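Local structure of DNA ligase (Archaeoglobus fulgidus, 3GDE) at residues Thr268-Ser271 with Glu275-Thr278. The protein probably seals nicks in double-stranded DNA during replication, recombination and repair, using ATP and passing through a covalent enzyme-AMP intermediate. Numbering follows the deposited sequence.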
loop_
_atom_site.group_PDB
_atom_site.type_symbol
_atom_site.label_atom_id
_atom_site.label_comp_id
_atom_site.label_asym_id
_atom_site.label_seq_id
_atom_site.Cartn_x
_atom_site.Cartn_y
_atom_site.Cartn_z
ATOM N N THR A 268 8.285 8.885 -15.269
ATOM C CA THR A 268 8.038 8.352 -13.926
ATOM C C THR A 268 7.710 6.864 -14.006
ATOM O O THR A 268 7.025 6.410 -14.935
ATOM C CB THR A 268 6.899 9.071 -13.164
ATOM O OG1 THR A 268 5.759 9.196 -14.014
ATOM C CG2 THR A 268 7.339 10.451 -12.660
ATOM N N ILE A 269 8.211 6.116 -13.030
ATOM C CA ILE A 269 7.944 4.683 -12.923
ATOM C C ILE A 269 7.344 4.394 -11.552
ATOM O O ILE A 269 7.908 4.771 -10.519
ATOM C CB ILE A 269 9.231 3.832 -13.141
ATOM C CG1 ILE A 269 9.909 4.190 -14.473
ATOM C CG2 ILE A 269 8.919 2.318 -13.068
ATOM C CD1 ILE A 269 11.272 3.548 -14.669
ATOM N N TYR A 270 6.189 3.743 -11.558
ATOM C CA TYR A 270 5.527 3.311 -10.338
ATOM C C TYR A 270 5.548 1.795 -10.208
ATOM O O TYR A 270 5.409 1.072 -11.199
ATOM C CB TYR A 270 4.088 3.825 -10.299
ATOM C CG TYR A 270 4.010 5.326 -10.269
ATOM C CD1 TYR A 270 4.179 6.024 -9.078
ATOM C CD2 TYR A 270 3.782 6.052 -11.437
ATOM C CE1 TYR A 270 4.128 7.417 -9.047
ATOM C CE2 TYR A 270 3.723 7.440 -11.421
ATOM C CZ TYR A 270 3.895 8.116 -10.215
ATOM O OH TYR A 270 3.831 9.490 -10.182
ATOM N N SER A 271 5.729 1.320 -8.984
ATOM C CA SER A 271 5.719 -0.109 -8.705
ATOM C C SER A 271 4.281 -0.640 -8.565
ATOM O O SER A 271 3.310 0.093 -8.776
ATOM C CB SER A 271 6.532 -0.390 -7.446
ATOM O OG SER A 271 5.903 0.186 -6.310
ATOM N N GLU A 275 4.640 2.858 -5.536
ATOM C CA GLU A 275 5.764 3.643 -5.037
ATOM C C GLU A 275 6.474 4.218 -6.253
ATOM O O GLU A 275 6.648 3.516 -7.257
ATOM C CB GLU A 275 6.747 2.771 -4.242
ATOM C CG GLU A 275 7.894 3.544 -3.564
ATOM C CD GLU A 275 9.165 2.701 -3.316
ATOM O OE1 GLU A 275 9.104 1.447 -3.405
ATOM O OE2 GLU A 275 10.235 3.300 -3.023
ATOM N N ASN A 276 6.873 5.487 -6.162
ATOM C CA ASN A 276 7.691 6.129 -7.191
ATOM C C ASN A 276 9.120 5.567 -7.123
ATOM O O ASN A 276 9.876 5.854 -6.190
ATOM C CB ASN A 276 7.668 7.658 -7.018
ATOM C CG ASN A 276 8.198 8.414 -8.238
ATOM O OD1 ASN A 276 7.681 9.479 -8.590
ATOM N ND2 ASN A 276 9.230 7.882 -8.875
ATOM N N VAL A 277 9.470 4.741 -8.102
ATOM C CA VAL A 277 10.769 4.055 -8.117
ATOM C C VAL A 277 11.644 4.565 -9.276
ATOM O O VAL A 277 12.623 3.926 -9.661
ATOM C CB VAL A 277 10.604 2.490 -8.194
ATOM C CG1 VAL A 277 9.998 1.921 -6.911
ATOM C CG2 VAL A 277 9.771 2.070 -9.417
ATOM N N THR A 278 11.282 5.722 -9.820
ATOM C CA THR A 278 11.969 6.321 -10.977
ATOM C C THR A 278 13.479 6.539 -10.771
ATOM O O THR A 278 14.278 6.156 -11.623
ATOM C CB THR A 278 11.303 7.649 -11.378
ATOM O OG1 THR A 278 9.888 7.453 -11.446
ATOM C CG2 THR A 278 11.807 8.141 -12.737
HETATM O O HOH W 1 6.956 -0.687 -4.123
#
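Thr278 meets the edge of strand 268-271 with its hydroxyl, which accepts a short, nearly straight hydrogen bond from Ile269 N (2.7 Å to Thr278 OG1, 169° at the hydrogen). OG1 is set beside the backbone N of Thr278 (chi1 -48°), and it takes the place that a main-chain carbonyl would fill in a regular strand pair. A valine here would probably leave the buried Ile269 N-H without this acceptor. Two main-chain bonds follow along the edge: Val277 N gives its hydrogen to Ile269 O at 2.9 Å, and Ser271 N bonds to Glu275 O, bringing Tyr270 and Asn276 into a single antiparallel bridge. Glu275 O also draws a CA-H...O contact from Tyr270 CA (3.3 Å). At the turn end, Ser271 OG lies between its own N and carbonyl carbon (chi1 66°), where it accepts from Glu275 N at 3.1 Å; a water links the same hydroxyl to Glu275 OE1. Side chains divide between the two faces. On one, the CG2 methyls of Ile269 and Val277 touch at 3.8 Å, their side chains roughly perpendicular, with helix 282-291 packing on Ile269 and Phe320 of helix 313-321 on Val277. On the other, the Tyr270 ring slants across Asn276, Tyr270 CE1 lying 4.1 Å from Asn276 CB, while its OH bonds to His223 O. Strand 256-262 pairs with the opposite edge of 268-271. The chain thus doubles back in the adenylation domain much as in a beta hairpin, its second arm loop rather than strand, with Arg272, which probably binds ATP, in the turn.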